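Local coordinates for resiniferatoxin-binding, phosphotriesterase-related protein (Rhodobacter sphaeroides 2.4.1, PDB 3K2G) that binds two zinc ions within a TIM barrel and probably hydrolyses phosphoric ester bonds, at residues Ser4-Ser7 and Pro8-Arg12; Lys93-Ala96 and Ala97-Gly100; Ala150-Ile153 and Ala154-Ile157; Val158-Leu162 and Glu163-Gly167; Ala229-Arg232 and His233-Leu236. One frame throughout, in Å; residues are numbered along the deposited sequence.

Interaction 1. Residues Ser4-Ser7 and Pro8-Arg12; sequences SELS and PCHVR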
loop_
_atom_site.group_PDB
_atom_site.type_symbol
_atom_site.label_atom_id
_atom_site.label_comp_id
_atom_site.label_asym_id
_atom_site.label_seq_id
_atom_site.Cartn_x
_atom_site.Cartn_y
_atom_site.Cartn_z
ATOM N N SER B 4 -36.391 -32.011 -20.730
ATOM C CA SER B 4 -35.347 -31.648 -19.779
ATOM C C SER B 4 -34.140 -32.589 -19.843
ATOM O O SER B 4 -34.293 -33.799 -20.034
ATOM C CB SER B 4 -35.918 -31.649 -18.360
ATOM O OG SER B 4 -34.924 -31.294 -17.422
ATOM N N GLU B 5 -32.946 -32.021 -19.684
ATOM C CA GLU B 5 -31.697 -32.788 -19.710
ATOM C C GLU B 5 -30.980 -32.612 -18.377
ATOM O O GLU B 5 -29.809 -32.958 -18.237
ATOM C CB GLU B 5 -30.776 -32.290 -20.832
ATOM C CG GLU B 5 -31.252 -32.574 -22.244
ATOM C CD GLU B 5 -30.284 -32.054 -23.300
ATOM O OE1 GLU B 5 -30.151 -30.818 -23.433
ATOM O OE2 GLU B 5 -29.653 -32.880 -23.993
ATOM N N LEU B 6 -31.691 -32.063 -17.400
ATOM C CA LEU B 6 -31.124 -31.822 -16.082
ATOM C C LEU B 6 -30.630 -33.075 -15.380
ATOM O O LEU B 6 -31.291 -34.117 -15.389
ATOM C CB LEU B 6 -32.151 -31.136 -15.181
ATOM C CG LEU B 6 -32.520 -29.688 -15.498
ATOM C CD1 LEU B 6 -33.601 -29.215 -14.542
ATOM C CD2 LEU B 6 -31.290 -28.812 -15.386
ATOM N N SER B 7 -29.453 -32.969 -14.772
ATOM C CA SER B 7 -28.903 -34.080 -14.014
ATOM C C SER B 7 -29.857 -34.324 -12.858
ATOM O O SER B 7 -30.507 -33.393 -12.376
ATOM C CB SER B 7 -27.534 -33.714 -13.439
ATOM O OG SER B 7 -27.250 -34.505 -12.295
ATOM N N PRO B 8 -29.975 -35.577 -12.406
ATOM C CA PRO B 8 -30.877 -35.847 -11.283
ATOM C C PRO B 8 -30.374 -35.089 -10.054
ATOM O O PRO B 8 -31.093 -34.935 -9.070
ATOM C CB PRO B 8 -30.768 -37.360 -11.114
ATOM C CG PRO B 8 -30.524 -37.828 -12.510
ATOM C CD PRO B 8 -29.501 -36.834 -13.009
ATOM N N CYS B 9 -29.121 -34.636 -10.114
ATOM C CA CYS B 9 -28.525 -33.880 -9.011
ATOM C C CYS B 9 -28.128 -32.463 -9.428
ATOM O O CYS B 9 -27.049 -31.979 -9.064
ATOM C CB CYS B 9 -27.296 -34.605 -8.465
ATOM S SG CYS B 9 -27.650 -36.224 -7.747
ATOM N N HIS B 10 -28.995 -31.797 -10.190
ATOM C CA HIS B 10 -28.721 -30.428 -10.627
ATOM C C HIS B 10 -28.696 -29.537 -9.386
ATOM O O HIS B 10 -29.140 -29.950 -8.320
ATOM C CB HIS B 10 -29.780 -29.954 -11.639
ATOM C CG HIS B 10 -31.185 -30.003 -11.124
ATOM N ND1 HIS B 10 -31.795 -28.926 -10.519
ATOM C CD2 HIS B 10 -32.100 -31.001 -11.125
ATOM C CE1 HIS B 10 -33.025 -29.258 -10.171
ATOM N NE2 HIS B 10 -33.236 -30.512 -10.526
ATOM N N VAL B 11 -28.172 -28.323 -9.519
ATOM C CA VAL B 11 -28.051 -27.425 -8.374
ATOM C C VAL B 11 -29.337 -27.060 -7.633
ATOM O O VAL B 11 -29.284 -26.587 -6.498
ATOM C CB VAL B 11 -27.304 -26.139 -8.769
ATOM C CG1 VAL B 11 -25.877 -26.498 -9.187
ATOM C CG2 VAL B 11 -28.030 -25.436 -9.908
ATOM N N ARG B 12 -30.490 -27.286 -8.258
ATOM C CA ARG B 12 -31.757 -26.984 -7.599
ATOM C C ARG B 12 -32.449 -28.271 -7.141
ATOM O O ARG B 12 -33.623 -28.256 -6.760
ATOM C CB ARG B 12 -32.682 -26.203 -8.543
ATOM C CG ARG B 12 -32.248 -24.772 -8.820
ATOM C CD ARG B 12 -33.236 -24.070 -9.747
ATOM N NE ARG B 12 -34.618 -24.175 -9.272
ATOM C CZ ARG B 12 -35.114 -23.505 -8.237
ATOM N NH1 ARG B 12 -34.343 -22.666 -7.556
ATOM N NH2 ARG B 12 -36.383 -23.673 -7.883
#
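Ser7 and His10 are the two ends of a type I beta turn in the irregular N-terminal chain ahead of strand 15-18, and Leu6 and Pro8 complete the cluster round it. The turn is closed by a weak bond from His10 N to Ser7 O, 3.1 Å long and bent to 133° at the hydrogen. Pro8 suits the second position of such a turn because its ring holds phi near the required -60°, and its nitrogen carries no hydrogen that would need an acceptor. Ser7 is the residue most deeply enclosed by the turn. With OG anti to the backbone N (chi1 156°), the hydroxyl reaches forward along the turn to within 2.9 Å of Cys9 N. A hydrogen bond there is plausible but doubtful, since Cys9 N is modelled too near a neighbouring atom. The short serine side chain also touches Leu204, while the Ser7 backbone bonds to Thr202. Glu5 forms a salt bridge with Arg201 and Pro8 rests on Leu162, so this N-terminal chain lies against helices 186-202 and 150-162. His10 turns its ring back toward Leu6 and Ser7, because CG sits between the backbone N and the carbonyl carbon (chi1 58°). Ser7 O meets the ring in its plane, at the edge, 3.1 Å from His10 CD2. A flat ring also offers leucine a face to rest on: Leu6 CD1 stands almost straight above it in a CH-pi contact, 4.1 Å from the centroid of the His10 ring.

Interaction 2. Residues Lys93-Ala96 and Ala97-Gly100; sequences KQFA and AVGG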
loop_
_atom_site.group_PDB
_atom_site.type_symbol
_atom_site.label_atom_id
_atom_site.label_comp_id
_atom_site.label_asym_id
_atom_site.label_seq_id
_atom_site.Cartn_x
_atom_site.Cartn_y
_atom_site.Cartn_z
ATOM N N LYS B 93 -7.208 -41.367 3.668
ATOM C CA LYS B 93 -7.667 -41.740 4.995
ATOM C C LYS B 93 -7.229 -40.711 6.033
ATOM O O LYS B 93 -7.853 -40.585 7.086
ATOM C CB LYS B 93 -7.150 -43.125 5.376
ATOM C CG LYS B 93 -7.845 -44.265 4.645
ATOM C CD LYS B 93 -7.322 -45.609 5.131
ATOM C CE LYS B 93 -7.987 -46.764 4.399
ATOM N NZ LYS B 93 -7.473 -48.086 4.859
ATOM N N GLN B 94 -6.160 -39.971 5.742
ATOM C CA GLN B 94 -5.688 -38.945 6.669
ATOM C C GLN B 94 -6.713 -37.816 6.761
ATOM O O GLN B 94 -6.948 -37.252 7.837
ATOM C CB GLN B 94 -4.355 -38.370 6.202
ATOM C CG GLN B 94 -3.175 -39.289 6.375
ATOM C CD GLN B 94 -1.895 -38.644 5.893
ATOM O OE1 GLN B 94 -1.623 -37.481 6.202
ATOM N NE2 GLN B 94 -1.098 -39.392 5.134
ATOM N N PHE B 95 -7.307 -37.484 5.619
ATOM C CA PHE B 95 -8.320 -36.433 5.545
ATOM C C PHE B 95 -9.538 -36.884 6.340
ATOM O O PHE B 95 -10.069 -36.138 7.159
ATOM C CB PHE B 95 -8.708 -36.190 4.085
ATOM C CG PHE B 95 -9.836 -35.209 3.900
ATOM C CD1 PHE B 95 -9.785 -33.943 4.477
ATOM C CD2 PHE B 95 -10.927 -35.537 3.101
ATOM C CE1 PHE B 95 -10.801 -33.015 4.256
ATOM C CE2 PHE B 95 -11.952 -34.618 2.870
ATOM C CZ PHE B 95 -11.889 -33.353 3.449
ATOM N N ALA B 96 -9.968 -38.117 6.095
ATOM C CA ALA B 96 -11.116 -38.669 6.804
ATOM C C ALA B 96 -10.791 -38.714 8.297
ATOM O O ALA B 96 -11.657 -38.482 9.141
ATOM C CB ALA B 96 -11.421 -40.071 6.291
ATOM N N ALA B 97 -9.529 -38.992 8.611
ATOM C CA ALA B 97 -9.092 -39.072 9.996
ATOM C C ALA B 97 -9.321 -37.776 10.771
ATOM O O ALA B 97 -9.463 -37.803 11.990
ATOM C CB ALA B 97 -7.617 -39.464 10.053
ATOM N N VAL B 98 -9.347 -36.644 10.069
ATOM C CA VAL B 98 -9.565 -35.355 10.719
ATOM C C VAL B 98 -10.959 -34.778 10.443
ATOM O O VAL B 98 -11.163 -33.567 10.527
ATOM C CB VAL B 98 -8.496 -34.306 10.295
ATOM C CG1 VAL B 98 -7.118 -34.736 10.789
ATOM C CG2 VAL B 98 -8.491 -34.136 8.782
ATOM N N GLY B 99 -11.912 -35.646 10.110
ATOM C CA GLY B 99 -13.269 -35.190 9.859
ATOM C C GLY B 99 -13.695 -35.023 8.410
ATOM O O GLY B 99 -14.845 -34.672 8.142
ATOM N N GLY B 100 -12.786 -35.263 7.472
ATOM C CA GLY B 100 -13.138 -35.129 6.069
ATOM C C GLY B 100 -14.236 -36.098 5.673
ATOM O O GLY B 100 -14.218 -37.259 6.074
#
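Phe95 and Gly100 meet ring to backbone, with Gly100 CA seated over the middle of one face of the phenyl ring, 3.4 Å from the Phe95 ring centroid. This CH-pi contact lies 13° off the ring normal, and glycine suits the place because its bare CA can rest directly on the ring. Phe95 CG is anti to its backbone N (chi1 175°), which carries the ring forward along the helix toward the turn that ends it. Beside it, Val98 CG2 lies 3.0 Å from Phe95 O. The backbone sets these positions through a Schellman motif. Gly100 N bonds to Phe95 O at 2.9 Å, and inside that loop Gly99 N bonds to Ala96 O at 3.0 Å. Gly99, the C-prime residue, has phi 100°, a conformation that glycine adopts without strain. Phe95 O is gripped twice, since Val98 N also donates to it at 3.0 Å, from the other face of the carbonyl plane. Just before this, Ala97 N still makes the ordinary helical bond to Lys93 O, 2.8 Å long. Further out, Gln94 NE2 is held by Thr312 OG1. The motif thus stops helix 85-97 and turns the chain into strand 102-105, while Phe95 and Val98 both pack on Thr323 of helix 321-332, the neighbouring helix on this flank.

Interaction 3. Residues Ala150-Ile153 and Ala154-Ile157; sequences ADDI and ADEI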
loop_
_atom_site.group_PDB
_atom_site.type_symbol
_atom_site.label_atom_id
_atom_site.label_comp_id
_atom_site.label_asym_id
_atom_site.label_seq_id
_atom_site.Cartn_x
_atom_site.Cartn_y
_atom_site.Cartn_z
ATOM N N ALA B 150 -18.397 -27.332 -30.256
ATOM C CA ALA B 150 -18.727 -26.950 -28.890
ATOM C C ALA B 150 -19.951 -27.744 -28.434
ATOM O O ALA B 150 -20.016 -28.207 -27.294
ATOM C CB ALA B 150 -19.003 -25.451 -28.809
ATOM N N ASP B 151 -20.915 -27.923 -29.332
ATOM C CA ASP B 151 -22.113 -28.672 -28.977
ATOM C C ASP B 151 -21.840 -30.161 -28.781
ATOM O O ASP B 151 -22.459 -30.800 -27.928
ATOM C CB ASP B 151 -23.214 -28.464 -30.026
ATOM C CG ASP B 151 -23.795 -27.057 -29.988
ATOM O OD1 ASP B 151 -24.047 -26.544 -28.876
ATOM O OD2 ASP B 151 -24.009 -26.468 -31.068
ATOM N N ASP B 152 -20.909 -30.716 -29.553
ATOM C CA ASP B 152 -20.574 -32.134 -29.415
ATOM C C ASP B 152 -19.946 -32.356 -28.039
ATOM O O ASP B 152 -20.178 -33.375 -27.390
ATOM C CB ASP B 152 -19.595 -32.572 -30.513
ATOM C CG ASP B 152 -20.168 -32.410 -31.911
ATOM O OD1 ASP B 152 -21.311 -32.856 -32.145
ATOM O OD2 ASP B 152 -19.471 -31.842 -32.778
ATOM N N ILE B 153 -19.151 -31.389 -27.598
ATOM C CA ILE B 153 -18.507 -31.469 -26.292
ATOM C C ILE B 153 -19.580 -31.397 -25.212
ATOM O O ILE B 153 -19.526 -32.121 -24.218
ATOM C CB ILE B 153 -17.492 -30.322 -26.105
ATOM C CG1 ILE B 153 -16.296 -30.555 -27.033
ATOM C CG2 ILE B 153 -17.039 -30.241 -24.645
ATOM C CD1 ILE B 153 -15.287 -29.435 -27.051
ATOM N N ALA B 154 -20.559 -30.521 -25.415
ATOM C CA ALA B 154 -21.653 -30.383 -24.459
ATOM C C ALA B 154 -22.409 -31.708 -24.406
ATOM O O ALA B 154 -22.766 -32.186 -23.330
ATOM C CB ALA B 154 -22.586 -29.254 -24.882
ATOM N N ASP B 155 -22.640 -32.306 -25.576
ATOM C CA ASP B 155 -23.346 -33.583 -25.643
ATOM C C ASP B 155 -22.610 -34.670 -24.850
ATOM O O ASP B 155 -23.236 -35.472 -24.157
ATOM C CB ASP B 155 -23.520 -34.041 -27.102
ATOM C CG ASP B 155 -24.485 -33.164 -27.886
ATOM O OD1 ASP B 155 -25.343 -32.507 -27.263
ATOM O OD2 ASP B 155 -24.397 -33.144 -29.135
ATOM N N GLU B 156 -21.283 -34.698 -24.944
ATOM C CA GLU B 156 -20.509 -35.707 -24.220
ATOM C C GLU B 156 -20.705 -35.547 -22.726
ATOM O O GLU B 156 -20.877 -36.529 -22.003
ATOM C CB GLU B 156 -19.009 -35.594 -24.532
ATOM C CG GLU B 156 -18.668 -35.697 -26.011
ATOM C CD GLU B 156 -17.171 -35.751 -26.275
ATOM O OE1 GLU B 156 -16.408 -35.012 -25.610
ATOM O OE2 GLU B 156 -16.760 -36.531 -27.162
ATOM N N ILE B 157 -20.666 -34.299 -22.268
ATOM C CA ILE B 157 -20.823 -33.993 -20.852
ATOM C C ILE B 157 -22.222 -34.348 -20.349
ATOM O O ILE B 157 -22.384 -34.879 -19.248
ATOM C CB ILE B 157 -20.520 -32.497 -20.583
ATOM C CG1 ILE B 157 -19.036 -32.225 -20.850
ATOM C CG2 ILE B 157 -20.878 -32.133 -19.145
ATOM C CD1 ILE B 157 -18.639 -30.765 -20.781
#
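Ile153 and Ile157, one turn apart, form the apolar side of this helical contact, with Ile153 CG2 4.2 Å from Ile157 CD1. In each isoleucine CG2 is anti to the backbone N, the usual choice for a branched residue in a helix; it lays CG1 beside the backbone N, and Ile157 CG1 comes 3.4 Å from Ile153 O. Both are buried, Ile153 against Tyr135 and Leu148, Ile157 against Ala198 and Ile172. Ala154, also buried, is small enough to let the neighbouring helix come close. The backbone is equally regular, as in Asp155 N to Asp151 O at 2.8 Å and Ile157 N to Ile153 O at 3.1 Å. The other side is acidic and more loosely knit. Asp152 OD1 and Asp155 OD2 stand 4.3 Å apart as like charges. Each acid is held from elsewhere: Asp152 by Ser149 OG, Asp151 and Asp155 by salt bridges to Arg197 and Arg201 of helix 186-202, and Glu156 OE1 by the hydroxyl of Tyr135. Acidic residues suit the first turns of a helix, where their charge probably interacts favourably with the helix dipole. Glu156 runs back along the helix, its CG 3.1 Å from Asp152 O, and its chain is extended beyond that atom. With isoleucines inward and charged residues toward solvent or the next helix, helix 150-162 is a typical outer helix of a TIM barrel, linking strands 128-131 and 175-178.

Interaction 4. Residues Val158-Leu162 and Glu163-Gly167; sequences VAEAL and EGTDG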
loop_
_atom_site.group_PDB
_atom_site.type_symbol
_atom_site.label_atom_id
_atom_site.label_comp_id
_atom_site.label_asym_id
_atom_site.label_seq_id
_atom_site.Cartn_x
_atom_site.Cartn_y
_atom_site.Cartn_z
ATOM N N VAL B 158 -23.231 -34.057 -21.160
ATOM C CA VAL B 158 -24.611 -34.364 -20.786
ATOM C C VAL B 158 -24.789 -35.875 -20.628
ATOM O O VAL B 158 -25.493 -36.338 -19.730
ATOM C CB VAL B 158 -25.606 -33.859 -21.858
ATOM C CG1 VAL B 158 -27.014 -34.360 -21.550
ATOM C CG2 VAL B 158 -25.585 -32.345 -21.912
ATOM N N ALA B 159 -24.149 -36.637 -21.509
ATOM C CA ALA B 159 -24.241 -38.092 -21.472
ATOM C C ALA B 159 -23.623 -38.681 -20.204
ATOM O O ALA B 159 -24.104 -39.685 -19.683
ATOM C CB ALA B 159 -23.573 -38.686 -22.714
ATOM N N GLU B 160 -22.561 -38.052 -19.705
ATOM C CA GLU B 160 -21.893 -38.536 -18.502
ATOM C C GLU B 160 -22.663 -38.140 -17.246
ATOM O O GLU B 160 -22.512 -38.753 -16.193
ATOM C CB GLU B 160 -20.465 -37.987 -18.437
ATOM C CG GLU B 160 -19.687 -38.226 -19.716
ATOM C CD GLU B 160 -18.223 -37.855 -19.605
ATOM O OE1 GLU B 160 -17.909 -36.759 -19.090
ATOM O OE2 GLU B 160 -17.384 -38.661 -20.052
ATOM N N ALA B 161 -23.492 -37.108 -17.363
ATOM C CA ALA B 161 -24.292 -36.651 -16.236
ATOM C C ALA B 161 -25.577 -37.464 -16.113
ATOM O O ALA B 161 -26.087 -37.660 -15.015
ATOM C CB ALA B 161 -24.636 -35.167 -16.403
ATOM N N LEU B 162 -26.095 -37.949 -17.239
ATOM C CA LEU B 162 -27.350 -38.692 -17.219
ATOM C C LEU B 162 -27.253 -40.212 -17.358
ATOM O O LEU B 162 -28.064 -40.935 -16.773
ATOM C CB LEU B 162 -28.276 -38.149 -18.312
ATOM C CG LEU B 162 -28.532 -36.634 -18.321
ATOM C CD1 LEU B 162 -29.355 -36.276 -19.552
ATOM C CD2 LEU B 162 -29.254 -36.204 -17.042
ATOM N N GLU B 163 -26.273 -40.692 -18.120
ATOM C CA GLU B 163 -26.111 -42.129 -18.346
ATOM C C GLU B 163 -24.966 -42.790 -17.587
ATOM O O GLU B 163 -25.186 -43.627 -16.711
ATOM C CB GLU B 163 -25.918 -42.394 -19.834
ATOM C CG GLU B 163 -26.982 -41.773 -20.709
ATOM C CD GLU B 163 -26.682 -41.951 -22.177
ATOM O OE1 GLU B 163 -26.628 -43.114 -22.631
ATOM O OE2 GLU B 163 -26.493 -40.932 -22.875
ATOM N N GLY B 164 -23.744 -42.422 -17.948
ATOM C CA GLY B 164 -22.579 -42.998 -17.306
ATOM C C GLY B 164 -21.308 -42.444 -17.903
ATOM O O GLY B 164 -21.356 -41.664 -18.851
ATOM N N THR B 165 -20.167 -42.861 -17.366
ATOM C CA THR B 165 -18.887 -42.361 -17.845
ATOM C C THR B 165 -17.842 -43.443 -18.083
ATOM O O THR B 165 -17.742 -44.403 -17.328
ATOM C CB THR B 165 -18.293 -41.360 -16.842
ATOM O OG1 THR B 165 -19.288 -40.393 -16.486
ATOM C CG2 THR B 165 -17.086 -40.654 -17.449
ATOM N N ASP B 166 -17.057 -43.258 -19.139
ATOM C CA ASP B 166 -15.988 -44.183 -19.496
ATOM C C ASP B 166 -16.382 -45.662 -19.426
ATOM O O ASP B 166 -15.659 -46.480 -18.859
ATOM C CB ASP B 166 -14.773 -43.928 -18.598
ATOM C CG ASP B 166 -13.469 -43.932 -19.370
ATOM O OD1 ASP B 166 -13.137 -44.975 -19.977
ATOM O OD2 ASP B 166 -12.779 -42.891 -19.375
ATOM N N GLY B 167 -17.529 -46.003 -20.001
ATOM C CA GLY B 167 -17.961 -47.389 -19.999
ATOM C C GLY B 167 -18.637 -47.878 -18.733
ATOM O O GLY B 167 -19.083 -49.024 -18.678
HETATM O O HOH W 1 -17.603 -41.234 -20.920
#
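Glu163 opens the exit from helix 150-162, its backbone N still making the helical bond to Ala159 O at 2.9 Å. Its CG is anti to the carbonyl carbon (chi1 -52°), which folds the chain back beside the last turn and brings Glu163 OE2 3.7 Å from Ala159 CB. A long charged chain suits this exposed corner: its methylenes lie along Ala159 O and its carboxylate reaches the Ala159 methyl. Gly164 N reaches the same carbonyl, Ala159 O, at 3.3 Å and in the carbonyl plane, so one oxygen holds two successive amides as the helix frays. Gly164 then runs almost fully extended (phi 179°), a shape available to glycine, and its O meets Glu160 CA in a CA-H...O contact of 3.2 Å. Thr165 crosses Glu160 at about a right angle; its methyl CG2 lies 3.3 Å from Glu160 OE2, while its hydroxyl bonds to Ala170 O. Threonine thus serves with both branches. Asp166 N is joined to the same carboxylate through a water, which donates to Glu160 OE2 at 2.7 Å and accepts from Asp166 N at 2.8 Å. Glu160 itself is buried, with salt bridges from Arg109 and Arg113 probably balancing its charge. This is a helix C-terminus ending at a glycine of positive phi, in the alpha-to-beta connection of the TIM barrel that runs from helix 150-162 to strand 175-178.

Interaction 5. Residues Ala229-Arg232 and His233-Leu236; sequences ADLR and HTVL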
loop_
_atom_site.group_PDB
_atom_site.type_symbol
_atom_site.label_atom_id
_atom_site.label_comp_id
_atom_site.label_asym_id
_atom_site.label_seq_id
_atom_site.Cartn_x
_atom_site.Cartn_y
_atom_site.Cartn_z
ATOM N N ALA B 229 -24.840 -19.614 -18.999
ATOM C CA ALA B 229 -24.533 -20.404 -17.813
ATOM C C ALA B 229 -24.681 -19.587 -16.528
ATOM O O ALA B 229 -24.659 -18.355 -16.550
ATOM C CB ALA B 229 -23.140 -20.984 -17.919
ATOM N N ASP B 230 -24.817 -20.298 -15.413
ATOM C CA ASP B 230 -25.019 -19.713 -14.091
ATOM C C ASP B 230 -23.718 -19.344 -13.364
ATOM O O ASP B 230 -23.054 -20.208 -12.794
ATOM C CB ASP B 230 -25.805 -20.715 -13.243
ATOM C CG ASP B 230 -26.483 -20.075 -12.051
ATOM O OD1 ASP B 230 -26.048 -18.986 -11.620
ATOM O OD2 ASP B 230 -27.448 -20.682 -11.538
ATOM N N LEU B 231 -23.365 -18.062 -13.361
ATOM C CA LEU B 231 -22.138 -17.632 -12.693
ATOM C C LEU B 231 -22.139 -17.992 -11.211
ATOM O O LEU B 231 -21.088 -18.221 -10.624
ATOM C CB LEU B 231 -21.946 -16.121 -12.846
ATOM C CG LEU B 231 -21.861 -15.565 -14.272
ATOM C CD1 LEU B 231 -21.550 -14.078 -14.220
ATOM C CD2 LEU B 231 -20.781 -16.303 -15.056
ATOM N N ARG B 232 -23.325 -18.053 -10.616
ATOM C CA ARG B 232 -23.480 -18.366 -9.195
ATOM C C ARG B 232 -23.015 -19.783 -8.832
ATOM O O ARG B 232 -22.783 -20.089 -7.662
ATOM C CB ARG B 232 -24.945 -18.180 -8.793
ATOM C CG ARG B 232 -25.144 -17.749 -7.355
ATOM C CD ARG B 232 -24.788 -16.286 -7.160
ATOM N NE ARG B 232 -24.525 -16.004 -5.754
ATOM C CZ ARG B 232 -24.111 -14.832 -5.292
ATOM N NH1 ARG B 232 -23.918 -13.818 -6.128
ATOM N NH2 ARG B 232 -23.870 -14.681 -3.995
ATOM N N HIS B 233 -22.886 -20.650 -9.831
ATOM C CA HIS B 233 -22.427 -22.010 -9.589
ATOM C C HIS B 233 -21.235 -22.329 -10.490
ATOM O O HIS B 233 -21.048 -23.465 -10.946
ATOM C CB HIS B 233 -23.584 -22.990 -9.788
ATOM C CG HIS B 233 -24.665 -22.833 -8.764
ATOM N ND1 HIS B 233 -24.565 -23.358 -7.495
ATOM C CD2 HIS B 233 -25.815 -22.115 -8.784
ATOM C CE1 HIS B 233 -25.602 -22.968 -6.775
ATOM N NE2 HIS B 233 -26.376 -22.211 -7.534
ATOM N N THR B 234 -20.446 -21.287 -10.748
ATOM C CA THR B 234 -19.227 -21.379 -11.542
ATOM C C THR B 234 -18.075 -21.156 -10.561
ATOM O O THR B 234 -18.087 -20.193 -9.802
ATOM C CB THR B 234 -19.166 -20.287 -12.631
ATOM O OG1 THR B 234 -20.208 -20.509 -13.586
ATOM C CG2 THR B 234 -17.812 -20.313 -13.341
ATOM N N VAL B 235 -17.095 -22.049 -10.582
ATOM C CA VAL B 235 -15.947 -21.972 -9.688
ATOM C C VAL B 235 -14.689 -21.613 -10.469
ATOM O O VAL B 235 -14.338 -22.297 -11.432
ATOM C CB VAL B 235 -15.697 -23.327 -8.981
ATOM C CG1 VAL B 235 -14.460 -23.230 -8.099
ATOM C CG2 VAL B 235 -16.920 -23.719 -8.142
ATOM N N LEU B 236 -14.023 -20.536 -10.058
ATOM C CA LEU B 236 -12.790 -20.104 -10.704
ATOM C C LEU B 236 -11.623 -20.669 -9.903
ATOM O O LEU B 236 -11.408 -20.270 -8.756
ATOM C CB LEU B 236 -12.702 -18.576 -10.723
ATOM C CG LEU B 236 -13.787 -17.843 -11.511
ATOM C CD1 LEU B 236 -13.668 -16.348 -11.265
ATOM C CD2 LEU B 236 -13.651 -18.152 -12.992
#
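Asp230 and His233 bracket a short 3-10 turn that delivers the chain into barrel strand 234-236, with His233 N bonding to Asp230 O at 3.0 Å and Thr234 N to Leu231 O at 3.1 Å. Overlapping it, an Asx turn is made by Asp230 OD1, which accepts from Arg232 N at 3.0 Å. Aspartate suits this position because its short carboxylate can hold the amide two residues on and so start the turn. Its CG is anti to the backbone N (chi1 -160°), placing the carboxylate alongside His233 with the two side chains pointing the same way. The planes of carboxylate and imidazole stand 84° apart, and Asp230 OD2 approaches the ring edge, 3.5 Å from His233 CD2. Arg232 O lies over one face of that ring. The ring's ND1 is taken by Val351 O, while His233 also packs on Val11, linking this loop to the N-terminal segment and to helix 337-352. Threonine begins the strand well: beta-branched, it suits extended backbone, and its hydroxyl can turn back to the loop. Thr234 OG1 donates to Asp230 O at 3.0 Å, from the opposite face of that carbonyl to His233 N.

Overall arrangement
Interactions 1, 3 and 4 lie on one side of the chain's centre, with interaction 5 on the side of interaction 1; interaction 2 stands apart, its centre 36 Å from that of interaction 3. Interactions 3 and 4 are successive parts of helix 150-162, their centres 12 Å apart. Interaction 1 links two neighbours: Leu6 O lies 3.4 Å from Leu162 CD2 of interaction 4, and Val11 CG1 lies 3.8 Å from His233 ND1 of interaction 5. None of the five contains a zinc ligand. The Ile157 side chain is about 11 Å from that of Glu177, which binds both zinc ions, and the side chain of Thr234 is about 14 Å from a bound zinc ion.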